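Local coordinates for protein kojibiose phosphorylase (Gut metagenome, PDB 6W0P) that belongs to glycoside hydrolase family 65, a group of carbohydrate-active enzymes built around a central helical catalytic domain, at residues 329-334 and 375-380; 421-426 and 449-454; 723-728 and 733-738. One frame throughout, in Å; residues are numbered along the deposited sequence.

Interaction 1: residues 329-334 and 375-380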
ATOM      1  N   ASP A 329     -35.275 -10.453   0.152  1.00 34.91           N
ATOM      2  CA  ASP A 329     -34.759  -9.963   1.458  1.00 35.42           C
ATOM      3  C   ASP A 329     -34.163  -8.563   1.342  1.00 34.94           C
ATOM      4  O   ASP A 329     -33.145  -8.383   0.685  1.00 35.41           O
ATOM      5  CB  ASP A 329     -33.696 -10.914   2.000  1.00 35.13           C
ATOM      6  CG  ASP A 329     -33.277 -10.636   3.443  1.00 35.48           C
ATOM      7  OD1 ASP A 329     -33.524  -9.513   3.943  1.00 36.06           O
ATOM      8  OD2 ASP A 329     -32.709 -11.551   4.057  1.00 34.91           O
ATOM      9  N   PRO A 330     -34.709  -7.564   2.069  1.00 35.20           N
ATOM     10  CA  PRO A 330     -34.197  -6.194   2.039  1.00 34.68           C
ATOM     11  C   PRO A 330     -32.858  -5.998   2.767  1.00 34.39           C
ATOM     12  O   PRO A 330     -32.423  -4.846   2.857  1.00 34.92           O
ATOM     13  CB  PRO A 330     -35.280  -5.372   2.778  1.00 35.22           C
ATOM     14  CG  PRO A 330     -35.932  -6.373   3.724  1.00 35.93           C
ATOM     15  CD  PRO A 330     -35.842  -7.710   3.008  1.00 35.95           C
ATOM     16  N   THR A 331     -32.259  -7.076   3.295  1.00 34.29           N
ATOM     17  CA  THR A 331     -30.864  -7.101   3.814  1.00 33.91           C
ATOM     18  C   THR A 331     -29.961  -7.886   2.849  1.00 32.90           C
ATOM     19  O   THR A 331     -28.814  -8.204   3.234  1.00 33.25           O
ATOM     20  CB  THR A 331     -30.815  -7.642   5.257  1.00 34.11           C
ATOM     21  OG1 THR A 331     -31.210  -9.017   5.265  1.00 33.19           O
ATOM     22  CG2 THR A 331     -31.717  -6.868   6.194  1.00 34.43           C
ATOM     23  N   ASN A 332     -30.435  -8.218   1.652  1.00 32.75           N
ATOM     24  CA  ASN A 332     -29.628  -8.962   0.645  1.00 32.14           C
ATOM     25  C   ASN A 332     -29.150  -7.975  -0.413  1.00 32.12           C
ATOM     26  O   ASN A 332     -29.818  -6.953  -0.606  1.00 31.65           O
ATOM     27  CB  ASN A 332     -30.387 -10.116  -0.010  1.00 32.29           C
ATOM     28  CG  ASN A 332     -30.407 -11.382   0.818  1.00 32.36           C
ATOM     29  OD1 ASN A 332     -29.675 -11.495   1.801  1.00 33.69           O
ATOM     30  ND2 ASN A 332     -31.256 -12.326   0.446  1.00 31.55           N
ATOM     31  N   THR A 333     -28.039  -8.282  -1.081  1.00 32.31           N
ATOM     32  CA  THR A 333     -27.520  -7.455  -2.190  1.00 32.34           C
ATOM     33  C   THR A 333     -26.924  -8.371  -3.259  1.00 32.00           C
ATOM     34  O   THR A 333     -26.822  -9.585  -3.032  1.00 32.59           O
ATOM     35  CB  THR A 333     -26.504  -6.424  -1.682  1.00 32.23           C
ATOM     36  OG1 THR A 333     -26.207  -5.496  -2.729  1.00 32.84           O
ATOM     37  CG2 THR A 333     -25.220  -7.071  -1.228  1.00 32.58           C
ATOM     38  N   ILE A 334     -26.548  -7.774  -4.380  1.00 30.87           N
ATOM     39  CA  ILE A 334     -25.916  -8.464  -5.535  1.00 30.32           C
ATOM     40  C   ILE A 334     -24.393  -8.376  -5.360  1.00 30.32           C
ATOM     41  O   ILE A 334     -23.870  -7.245  -5.283  1.00 30.34           O
ATOM     42  CB  ILE A 334     -26.400  -7.808  -6.843  1.00 29.46           C
ATOM     43  CG1 ILE A 334     -27.927  -7.846  -6.940  1.00 29.46           C
ATOM     44  CG2 ILE A 334     -25.729  -8.437  -8.043  1.00 29.65           C
ATOM     45  CD1 ILE A 334     -28.492  -7.300  -8.214  1.00 29.65           C
ATOM     46  N   ARG A 375     -28.923  -0.836   1.515  1.00 32.50           N
ATOM     47  CA  ARG A 375     -28.083   0.342   1.867  1.00 33.25           C
ATOM     48  C   ARG A 375     -28.675   1.065   3.081  1.00 33.99           C
ATOM     49  O   ARG A 375     -27.907   1.534   3.914  1.00 34.03           O
ATOM     50  CB  ARG A 375     -27.938   1.292   0.675  1.00 33.10           C
ATOM     51  CG  ARG A 375     -27.247   0.658  -0.524  1.00 32.93           C
ATOM     52  CD  ARG A 375     -25.821   0.185  -0.252  1.00 33.03           C
ATOM     53  NE  ARG A 375     -25.098  -0.063  -1.502  1.00 32.90           N
ATOM     54  CZ  ARG A 375     -23.812  -0.370  -1.614  1.00 32.33           C
ATOM     55  NH1 ARG A 375     -23.048  -0.486  -0.544  1.00 32.30           N
ATOM     56  NH2 ARG A 375     -23.286  -0.565  -2.810  1.00 32.51           N
ATOM     57  N   TYR A 376     -29.993   1.192   3.166  1.00 35.37           N
ATOM     58  CA  TYR A 376     -30.641   1.797   4.352  1.00 36.93           C
ATOM     59  C   TYR A 376     -30.225   0.975   5.571  1.00 36.44           C
ATOM     60  O   TYR A 376     -29.869   1.557   6.601  1.00 37.13           O
ATOM     61  CB  TYR A 376     -32.166   1.885   4.243  1.00 38.88           C
ATOM     62  CG  TYR A 376     -32.732   2.541   5.472  1.00 41.28           C
ATOM     63  CD1 TYR A 376     -32.691   3.917   5.630  1.00 42.14           C
ATOM     64  CD2 TYR A 376     -33.143   1.773   6.550  1.00 43.05           C
ATOM     65  CE1 TYR A 376     -33.118   4.518   6.804  1.00 44.60           C
ATOM     66  CE2 TYR A 376     -33.574   2.355   7.731  1.00 44.68           C
ATOM     67  CZ  TYR A 376     -33.557   3.731   7.863  1.00 45.89           C
ATOM     68  OH  TYR A 376     -33.990   4.278   9.035  1.00 47.73           O
ATOM     69  N   ASN A 377     -30.208  -0.348   5.440  1.00 35.60           N
ATOM     70  CA  ASN A 377     -30.003  -1.259   6.592  1.00 35.33           C
ATOM     71  C   ASN A 377     -28.510  -1.364   6.921  1.00 35.69           C
ATOM     72  O   ASN A 377     -28.201  -2.066   7.894  1.00 35.50           O
ATOM     73  CB  ASN A 377     -30.674  -2.615   6.361  1.00 34.89           C
ATOM     74  CG  ASN A 377     -32.184  -2.536   6.396  1.00 35.16           C
ATOM     75  OD1 ASN A 377     -32.753  -1.865   7.257  1.00 36.45           O
ATOM     76  ND2 ASN A 377     -32.846  -3.217   5.476  1.00 34.91           N
ATOM     77  N   THR A 378     -27.628  -0.728   6.138  1.00 35.63           N
ATOM     78  CA  THR A 378     -26.162  -0.659   6.400  1.00 35.81           C
ATOM     79  C   THR A 378     -25.753   0.810   6.561  1.00 36.06           C
ATOM     80  O   THR A 378     -24.549   1.095   6.435  1.00 35.60           O
ATOM     81  CB  THR A 378     -25.335  -1.353   5.302  1.00 35.22           C
ATOM     82  OG1 THR A 378     -25.849  -0.998   4.012  1.00 34.58           O
ATOM     83  CG2 THR A 378     -25.340  -2.854   5.469  1.00 35.23           C
ATOM     84  N   LEU A 379     -26.710   1.692   6.866  1.00 37.06           N
ATOM     85  CA  LEU A 379     -26.444   3.120   7.191  1.00 38.84           C
ATOM     86  C   LEU A 379     -25.462   3.239   8.366  1.00 40.10           C
ATOM     87  O   LEU A 379     -24.586   4.100   8.298  1.00 40.05           O
ATOM     88  CB  LEU A 379     -27.751   3.853   7.519  1.00 39.96           C
ATOM     89  CG  LEU A 379     -28.212   4.885   6.493  1.00 40.86           C
ATOM     90  CD1 LEU A 379     -29.427   5.664   7.009  1.00 41.99           C
ATOM     91  CD2 LEU A 379     -27.093   5.850   6.124  1.00 40.51           C
ATOM     92  N   GLU A 380     -25.612   2.447   9.428  1.00 42.40           N
ATOM     93  CA  GLU A 380     -24.785   2.625  10.655  1.00 44.10           C
ATOM     94  C   GLU A 380     -23.315   2.337  10.305  1.00 41.90           C
ATOM     95  O   GLU A 380     -22.419   3.130  10.705  1.00 40.69           O
ATOM     96  CB  GLU A 380     -25.329   1.776  11.806  1.00 46.56           C
ATOM     97  CG  GLU A 380     -26.612   2.351  12.376  1.00 51.44           C
ATOM     98  CD  GLU A 380     -26.452   3.683  13.112  1.00 54.67           C
ATOM     99  OE1 GLU A 380     -25.417   3.869  13.797  1.00 56.47           O
ATOM    100  OE2 GLU A 380     -27.346   4.549  12.980  1.00 58.50           O
TER
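N377 offers its amide to the backbone oxygen of P330 from well above the carbonyl plane: N377 ND2 donates to P330 O at 3.1 Å while standing 59° out of that plane. Seen from the donor, the aim is better, because the oxygen lies almost in the plane of the N377 amide, although the N-H...O line is bent to 147°. With N377 CG anti to its carbonyl carbon (chi1 -70°), the amide is carried across to the loop. The T331 methyl crosses it obliquely, with T331 CG2 3.9 Å from N377 ND2.

The acceptor sits in a type I turn from D329 to N332, closed by N332 N to D329 O and braced by its side chains. D329 OD1 receives both the backbone N of T331, at 2.8 Å in an Asx turn, and T331 OG1, at 2.7 Å, from the same face of the carboxylate. K257 NZ adds a salt bridge to D329 OD2 and a hydrogen bond to T331 OG1.

N377 belongs to the type I turn between helices 365-376 and 379-388, at the surface. P330 also rests on D370 and M373 of helix 365-376, so the loop leading to helix 351-361 packs on the second half of that helix.

Interaction 2: residues 421-426 and 449-454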
ATOM      1  N   THR A 421     -22.476   8.715  -3.733  1.00 28.90           N
ATOM      2  CA  THR A 421     -23.309   9.346  -4.792  1.00 29.36           C
ATOM      3  C   THR A 421     -24.101   8.255  -5.528  1.00 29.48           C
ATOM      4  O   THR A 421     -25.216   8.535  -5.953  1.00 30.26           O
ATOM      5  CB  THR A 421     -22.494  10.269  -5.696  1.00 29.34           C
ATOM      6  OG1 THR A 421     -21.461   9.537  -6.361  1.00 29.48           O
ATOM      7  CG2 THR A 421     -21.920  11.425  -4.911  1.00 29.31           C
ATOM      8  N   GLY A 422     -23.592   7.030  -5.602  1.00 29.31           N
ATOM      9  CA  GLY A 422     -24.316   5.902  -6.227  1.00 29.22           C
ATOM     10  C   GLY A 422     -25.610   5.550  -5.500  1.00 28.61           C
ATOM     11  O   GLY A 422     -26.639   5.302  -6.173  1.00 28.51           O
ATOM     12  N   VAL A 423     -25.584   5.515  -4.176  1.00 28.22           N
ATOM     13  CA  VAL A 423     -26.828   5.355  -3.362  1.00 28.78           C
ATOM     14  C   VAL A 423     -27.731   6.574  -3.598  1.00 29.25           C
ATOM     15  O   VAL A 423     -28.916   6.363  -3.835  1.00 29.67           O
ATOM     16  CB  VAL A 423     -26.543   5.058  -1.876  1.00 28.42           C
ATOM     17  CG1 VAL A 423     -27.823   4.894  -1.076  1.00 28.26           C
ATOM     18  CG2 VAL A 423     -25.685   3.800  -1.724  1.00 27.92           C
ATOM     19  N   PHE A 424     -27.207   7.799  -3.618  1.00 30.34           N
ATOM     20  CA  PHE A 424     -28.033   8.997  -3.920  1.00 30.89           C
ATOM     21  C   PHE A 424     -28.747   8.772  -5.266  1.00 31.57           C
ATOM     22  O   PHE A 424     -29.997   8.868  -5.324  1.00 32.51           O
ATOM     23  CB  PHE A 424     -27.213  10.281  -3.953  1.00 31.43           C
ATOM     24  CG  PHE A 424     -27.689  11.208  -5.041  1.00 31.94           C
ATOM     25  CD1 PHE A 424     -28.968  11.748  -5.001  1.00 32.57           C
ATOM     26  CD2 PHE A 424     -26.881  11.511  -6.119  1.00 31.75           C
ATOM     27  CE1 PHE A 424     -29.440  12.540  -6.039  1.00 32.80           C
ATOM     28  CE2 PHE A 424     -27.346  12.317  -7.149  1.00 32.39           C
ATOM     29  CZ  PHE A 424     -28.625  12.832  -7.110  1.00 32.28           C
ATOM     30  N   TYR A 425     -27.994   8.421  -6.313  1.00 30.65           N
ATOM     31  CA  TYR A 425     -28.547   8.237  -7.679  1.00 30.53           C
ATOM     32  C   TYR A 425     -29.592   7.111  -7.717  1.00 30.53           C
ATOM     33  O   TYR A 425     -30.552   7.267  -8.451  1.00 30.27           O
ATOM     34  CB  TYR A 425     -27.443   7.965  -8.698  1.00 29.48           C
ATOM     35  CG  TYR A 425     -27.941   7.981 -10.112  1.00 29.14           C
ATOM     36  CD1 TYR A 425     -28.074   9.163 -10.805  1.00 28.87           C
ATOM     37  CD2 TYR A 425     -28.296   6.804 -10.760  1.00 29.12           C
ATOM     38  CE1 TYR A 425     -28.530   9.184 -12.110  1.00 29.06           C
ATOM     39  CE2 TYR A 425     -28.766   6.809 -12.057  1.00 28.45           C
ATOM     40  CZ  TYR A 425     -28.884   8.004 -12.740  1.00 28.98           C
ATOM     41  OH  TYR A 425     -29.324   8.025 -14.035  1.00 28.93           O
ATOM     42  N   ALA A 426     -29.369   5.986  -7.034  1.00 30.52           N
ATOM     43  CA  ALA A 426     -30.357   4.890  -6.933  1.00 31.26           C
ATOM     44  C   ALA A 426     -31.664   5.428  -6.334  1.00 31.79           C
ATOM     45  O   ALA A 426     -32.719   5.149  -6.918  1.00 31.41           O
ATOM     46  CB  ALA A 426     -29.812   3.730  -6.126  1.00 31.41           C
ATOM     47  N   VAL A 449     -29.861  12.805   3.633  1.00 38.23           N
ATOM     48  CA  VAL A 449     -29.294  13.802   4.589  1.00 37.53           C
ATOM     49  C   VAL A 449     -27.938  13.269   5.050  1.00 36.60           C
ATOM     50  O   VAL A 449     -26.968  14.034   5.051  1.00 35.22           O
ATOM     51  CB  VAL A 449     -30.259  14.099   5.758  1.00 37.73           C
ATOM     52  CG1 VAL A 449     -29.564  14.796   6.925  1.00 37.25           C
ATOM     53  CG2 VAL A 449     -31.446  14.917   5.278  1.00 37.68           C
ATOM     54  N   GLU A 450     -27.881  11.984   5.401  1.00 36.83           N
ATOM     55  CA  GLU A 450     -26.627  11.348   5.880  1.00 37.04           C
ATOM     56  C   GLU A 450     -25.563  11.412   4.778  1.00 35.42           C
ATOM     57  O   GLU A 450     -24.422  11.767   5.118  1.00 35.56           O
ATOM     58  CB  GLU A 450     -26.864   9.911   6.355  1.00 37.68           C
ATOM     59  CG  GLU A 450     -27.740   9.822   7.599  1.00 38.99           C
ATOM     60  CD  GLU A 450     -27.182  10.422   8.884  1.00 39.69           C
ATOM     61  OE1 GLU A 450     -26.005  10.846   8.888  1.00 39.21           O
ATOM     62  OE2 GLU A 450     -27.949  10.494   9.872  1.00 41.59           O
ATOM     63  N   ILE A 451     -25.904  11.091   3.518  1.00 34.11           N
ATOM     64  CA  ILE A 451     -24.914  11.107   2.398  1.00 32.92           C
ATOM     65  C   ILE A 451     -24.455  12.546   2.180  1.00 33.25           C
ATOM     66  O   ILE A 451     -23.236  12.758   2.070  1.00 33.79           O
ATOM     67  CB  ILE A 451     -25.461  10.486   1.102  1.00 32.38           C
ATOM     68  CG1 ILE A 451     -25.719   8.986   1.259  1.00 31.80           C
ATOM     69  CG2 ILE A 451     -24.534  10.776  -0.067  1.00 31.56           C
ATOM     70  CD1 ILE A 451     -26.706   8.457   0.256  1.00 31.60           C
ATOM     71  N   SER A 452     -25.380  13.506   2.161  1.00 33.99           N
ATOM     72  CA  SER A 452     -25.059  14.946   1.995  1.00 34.42           C
ATOM     73  C   SER A 452     -24.113  15.401   3.113  1.00 34.89           C
ATOM     74  O   SER A 452     -23.132  16.068   2.800  1.00 35.35           O
ATOM     75  CB  SER A 452     -26.301  15.784   1.896  1.00 34.28           C
ATOM     76  OG  SER A 452     -27.080  15.344   0.797  1.00 34.08           O
ATOM     77  N   LYS A 453     -24.376  15.025   4.364  1.00 36.80           N
ATOM     78  CA  LYS A 453     -23.486  15.348   5.519  1.00 37.64           C
ATOM     79  C   LYS A 453     -22.053  14.867   5.254  1.00 37.84           C
ATOM     80  O   LYS A 453     -21.099  15.636   5.506  1.00 39.13           O
ATOM     81  CB  LYS A 453     -24.021  14.692   6.788  1.00 38.38           C
ATOM     82  CG  LYS A 453     -25.093  15.494   7.495  1.00 39.75           C
ATOM     83  CD  LYS A 453     -25.759  14.744   8.632  1.00 41.07           C
ATOM     84  CE  LYS A 453     -24.837  14.314   9.754  1.00 41.05           C
ATOM     85  NZ  LYS A 453     -25.427  13.183  10.515  1.00 41.61           N
ATOM     86  N   PHE A 454     -21.878  13.632   4.773  1.00 37.12           N
ATOM     87  CA  PHE A 454     -20.532  13.100   4.436  1.00 36.22           C
ATOM     88  C   PHE A 454     -19.893  13.958   3.342  1.00 35.62           C
ATOM     89  O   PHE A 454     -18.744  14.368   3.500  1.00 34.30           O
ATOM     90  CB  PHE A 454     -20.608  11.636   4.024  1.00 35.84           C
ATOM     91  CG  PHE A 454     -19.338  11.132   3.404  1.00 34.83           C
ATOM     92  CD1 PHE A 454     -18.160  11.128   4.128  1.00 34.50           C
ATOM     93  CD2 PHE A 454     -19.326  10.663   2.100  1.00 34.41           C
ATOM     94  CE1 PHE A 454     -16.986  10.664   3.556  1.00 34.09           C
ATOM     95  CE2 PHE A 454     -18.149  10.204   1.537  1.00 34.10           C
ATOM     96  CZ  PHE A 454     -16.986  10.199   2.265  1.00 33.96           C
TER
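I451 sends CG1 anti to its carbonyl carbon (chi1 -66°) and runs on extended (chi2 158°), which pushes CD1 out toward the helix segment 421-426. V423 answers with CG1 anti to the backbone N (chi1 -180°), and the two side chains meet obliquely, V423 CG1 lying 4.0 Å from I451 CD1.

That terminal methyl is the point of the contact. It also comes within 4.0 Å of V423 CB, and it lies 4.0 Å from the backbone atom F424 N, so I451 presses on the helix backbone as well as on the V423 side chain. F424 starts out toward I451, but its ring swings away to pack on Y499 and Y597, while I451 CD1 lies against the main-chain N of F424. Here the two backbones are closest, with F424 CA and I451 CA 7.4 Å apart.

Residues on helix 437-458 extend the apolar seam: M447 touches V423, L448 touches F424, and L455 touches T421. The charges keep elsewhere on this helix, where K453 NZ bridges to E450 OE1 at 2.9 Å on the syn side and also hydrogen-bonds to C518 O.

Helices 418-434 and 437-458, sequential and running in broadly opposite directions, form a helical hairpin, the kind of pairing from which the (alpha/alpha)6 barrel of family 65 catalytic domains is built.

Interaction 3: residues 723-728 and 733-738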
ATOM      1  N   VAL A 723     -41.034   0.072 -35.928  1.00 38.53           N
ATOM      2  CA  VAL A 723     -41.113  -0.062 -34.463  1.00 37.87           C
ATOM      3  C   VAL A 723     -42.569  -0.367 -34.150  1.00 36.91           C
ATOM      4  O   VAL A 723     -43.402   0.426 -34.528  1.00 37.95           O
ATOM      5  CB  VAL A 723     -40.631   1.215 -33.764  1.00 37.50           C
ATOM      6  CG1 VAL A 723     -40.700   1.076 -32.258  1.00 36.98           C
ATOM      7  CG2 VAL A 723     -39.229   1.570 -34.213  1.00 38.15           C
ATOM      8  N   ILE A 724     -42.829  -1.502 -33.512  1.00 35.71           N
ATOM      9  CA  ILE A 724     -44.173  -1.919 -33.043  1.00 35.49           C
ATOM     10  C   ILE A 724     -44.085  -1.964 -31.518  1.00 34.14           C
ATOM     11  O   ILE A 724     -43.180  -2.662 -30.982  1.00 33.79           O
ATOM     12  CB  ILE A 724     -44.570  -3.269 -33.696  1.00 36.45           C
ATOM     13  CG1 ILE A 724     -44.571  -3.158 -35.221  1.00 37.61           C
ATOM     14  CG2 ILE A 724     -45.903  -3.809 -33.180  1.00 35.94           C
ATOM     15  CD1 ILE A 724     -44.360  -4.493 -35.923  1.00 38.71           C
ATOM     16  N   ILE A 725     -44.967  -1.221 -30.860  1.00 33.55           N
ATOM     17  CA  ILE A 725     -45.057  -1.058 -29.385  1.00 33.20           C
ATOM     18  C   ILE A 725     -46.467  -1.491 -29.000  1.00 33.96           C
ATOM     19  O   ILE A 725     -47.431  -0.963 -29.638  1.00 34.51           O
ATOM     20  CB  ILE A 725     -44.774   0.397 -28.968  1.00 33.52           C
ATOM     21  CG1 ILE A 725     -43.391   0.876 -29.427  1.00 33.32           C
ATOM     22  CG2 ILE A 725     -44.966   0.578 -27.475  1.00 33.15           C
ATOM     23  CD1 ILE A 725     -43.275   2.376 -29.540  1.00 33.48           C
ATOM     24  N   THR A 726     -46.586  -2.414 -28.037  1.00 33.36           N
ATOM     25  CA  THR A 726     -47.881  -2.975 -27.593  1.00 34.10           C
ATOM     26  C   THR A 726     -47.969  -2.953 -26.063  1.00 33.58           C
ATOM     27  O   THR A 726     -46.922  -3.041 -25.379  1.00 33.86           O
ATOM     28  CB  THR A 726     -48.125  -4.378 -28.178  1.00 34.67           C
ATOM     29  OG1 THR A 726     -46.924  -5.162 -28.151  1.00 35.64           O
ATOM     30  CG2 THR A 726     -48.615  -4.343 -29.608  1.00 35.11           C
ATOM     31  N   LYS A 727     -49.199  -2.879 -25.560  1.00 33.61           N
ATOM     32  CA  LYS A 727     -49.561  -3.140 -24.147  1.00 33.70           C
ATOM     33  C   LYS A 727     -51.022  -3.611 -24.075  1.00 34.78           C
ATOM     34  O   LYS A 727     -51.765  -3.416 -25.045  1.00 33.27           O
ATOM     35  CB  LYS A 727     -49.292  -1.893 -23.290  1.00 33.08           C
ATOM     36  CG  LYS A 727     -50.319  -0.779 -23.346  1.00 32.77           C
ATOM     37  CD  LYS A 727     -49.918   0.471 -22.607  1.00 32.54           C
ATOM     38  CE  LYS A 727     -50.912   1.593 -22.837  1.00 33.03           C
ATOM     39  NZ  LYS A 727     -52.281   1.248 -22.387  1.00 33.04           N
ATOM     40  N   LYS A 728     -51.415  -4.159 -22.921  1.00 36.81           N
ATOM     41  CA  LYS A 728     -52.770  -4.726 -22.668  1.00 38.69           C
ATOM     42  C   LYS A 728     -53.581  -3.799 -21.753  1.00 36.84           C
ATOM     43  O   LYS A 728     -54.780  -4.033 -21.604  1.00 36.39           O
ATOM     44  CB  LYS A 728     -52.635  -6.114 -22.025  1.00 41.54           C
ATOM     45  CG  LYS A 728     -51.786  -7.104 -22.808  1.00 44.29           C
ATOM     46  CD  LYS A 728     -52.383  -7.481 -24.140  1.00 48.03           C
ATOM     47  CE  LYS A 728     -52.782  -8.937 -24.198  1.00 51.61           C
ATOM     48  NZ  LYS A 728     -51.579  -9.793 -24.297  1.00 52.76           N
ATOM     49  N   LEU A 733     -51.006   5.677 -22.279  1.00 35.28           N
ATOM     50  CA  LEU A 733     -49.623   6.071 -21.917  1.00 35.73           C
ATOM     51  C   LEU A 733     -49.096   6.976 -23.016  1.00 35.92           C
ATOM     52  O   LEU A 733     -48.969   6.538 -24.153  1.00 36.09           O
ATOM     53  CB  LEU A 733     -48.707   4.851 -21.761  1.00 34.67           C
ATOM     54  CG  LEU A 733     -47.265   5.211 -21.407  1.00 34.26           C
ATOM     55  CD1 LEU A 733     -47.208   5.949 -20.075  1.00 34.29           C
ATOM     56  CD2 LEU A 733     -46.363   3.976 -21.386  1.00 33.74           C
ATOM     57  N   PRO A 734     -48.758   8.241 -22.715  1.00 37.27           N
ATOM     58  CA  PRO A 734     -47.988   9.052 -23.642  1.00 37.48           C
ATOM     59  C   PRO A 734     -46.584   8.484 -23.788  1.00 37.72           C
ATOM     60  O   PRO A 734     -45.958   8.162 -22.806  1.00 39.08           O
ATOM     61  CB  PRO A 734     -47.912  10.440 -23.014  1.00 38.32           C
ATOM     62  CG  PRO A 734     -48.282  10.238 -21.567  1.00 38.30           C
ATOM     63  CD  PRO A 734     -49.130   8.987 -21.501  1.00 38.33           C
ATOM     64  N   ILE A 735     -46.130   8.392 -25.016  1.00 37.79           N
ATOM     65  CA  ILE A 735     -44.770   7.889 -25.314  0.60 37.93           C
ATOM     66  C   ILE A 735     -44.199   8.714 -26.471  1.00 38.64           C
ATOM     67  O   ILE A 735     -44.950   9.063 -27.389  1.00 40.01           O
ATOM     68  CB  ILE A 735     -44.834   6.371 -25.570  0.60 37.52           C
ATOM     69  CG1 ILE A 735     -43.472   5.780 -25.936  0.60 36.75           C
ATOM     70  CG2 ILE A 735     -45.901   6.031 -26.602  0.60 37.83           C
ATOM     71  CD1 ILE A 735     -43.504   4.278 -26.032  0.60 36.27           C
ATOM     72  N   ASN A 736     -42.915   9.028 -26.376  1.00 38.83           N
ATOM     73  CA  ASN A 736     -42.187   9.879 -27.338  1.00 39.54           C
ATOM     74  C   ASN A 736     -41.286   8.960 -28.171  1.00 37.88           C
ATOM     75  O   ASN A 736     -40.391   8.308 -27.563  1.00 37.39           O
ATOM     76  CB  ASN A 736     -41.486  10.980 -26.543  1.00 42.07           C
ATOM     77  CG  ASN A 736     -41.088  12.123 -27.429  1.00 44.99           C
ATOM     78  OD1 ASN A 736     -40.362  11.910 -28.390  1.00 47.67           O
ATOM     79  ND2 ASN A 736     -41.593  13.309 -27.139  1.00 47.48           N
ATOM     80  N   VAL A 737     -41.549   8.816 -29.474  1.00 36.48           N
ATOM     81  CA  VAL A 737     -40.745   7.936 -30.377  1.00 36.53           C
ATOM     82  C   VAL A 737     -40.194   8.765 -31.547  1.00 37.13           C
ATOM     83  O   VAL A 737     -40.999   9.395 -32.299  1.00 37.41           O
ATOM     84  CB  VAL A 737     -41.530   6.702 -30.879  1.00 36.86           C
ATOM     85  CG1 VAL A 737     -40.614   5.690 -31.545  1.00 36.72           C
ATOM     86  CG2 VAL A 737     -42.308   6.007 -29.768  1.00 36.40           C
ATOM     87  N   TYR A 738     -38.865   8.755 -31.712  1.00 36.44           N
ATOM     88  CA  TYR A 738     -38.149   9.527 -32.753  1.00 37.11           C
ATOM     89  C   TYR A 738     -38.550  11.001 -32.600  1.00 39.24           C
ATOM     90  O   TYR A 738     -38.670  11.703 -33.599  1.00 38.93           O
ATOM     91  CB  TYR A 738     -38.438   8.964 -34.149  1.00 36.63           C
ATOM     92  CG  TYR A 738     -37.979   7.539 -34.355  1.00 36.20           C
ATOM     93  CD1 TYR A 738     -36.671   7.160 -34.077  1.00 35.46           C
ATOM     94  CD2 TYR A 738     -38.843   6.556 -34.809  1.00 35.45           C
ATOM     95  CE1 TYR A 738     -36.228   5.860 -34.261  1.00 34.63           C
ATOM     96  CE2 TYR A 738     -38.415   5.250 -34.993  1.00 34.94           C
ATOM     97  CZ  TYR A 738     -37.106   4.896 -34.713  1.00 34.75           C
ATOM     98  OH  TYR A 738     -36.683   3.599 -34.869  1.00 34.04           O
TER
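I725 pushes its CD1 methyl across the gap between two strands to meet V737 tip to tip, I725 CD1 lying 3.8 Å from V737 CG2. A second approach, I725 CD1 to I735 CD1 at 4.0 Å, is less certain, since I735 is modelled in two conformers. V737 and I735 lie on the same face of strand 733-737, and L744 of the neighbouring strand packs against both I725 and I735.

At one end V723 CG2 sits aslant against the Y738 ring, 3.8 Å from Y738 CE2 and 3.3 Å from Y738 OH. P694 touches V723 while taking the hydroxyl of Y738 on its backbone oxygen. At the other end the aliphatic part of K727 passes L733 at a slant, with K727 CE 4.1 Å from L733 CB. A bend at the last torsion (chi4 60°) carries the K727 amine aside to N731 O, with T729 OG1 and I745 O as further partners.

The two segments run antiparallel, their end-to-end directions 173° apart, yet paired CA atoms such as V723 CA and V737 CA stand 9.0 Å apart. They belong to two sheets facing each other in the C-terminal domain. The chemistry between them is largely apolar, K727 contributing its aliphatic part, so this sandwich is joined by packing, while the two polar ends at its margins find their partners in nearby loops.

Interactions 1 and 2 belong together. Their centres are 15 Å apart in the central catalytic domain, and they touch directly: R375 CG packs on V423 CG2 at 3.7 Å, and L379 CD2 on E450 CB at 4.1 Å. Helix 437-458 is the common neighbour, since it carries I451 and also lies against R375, Y376 and L379, so the segment that carries N377 also lies against the buried helix pair of interaction 2. Interaction 3 stands apart in the C-terminal domain, with its centre 35 Å from that of interaction 1 and 34 Å from that of interaction 2. Its nearest atoms are about 25 Å and about 17 Å from theirs, so it touches neither.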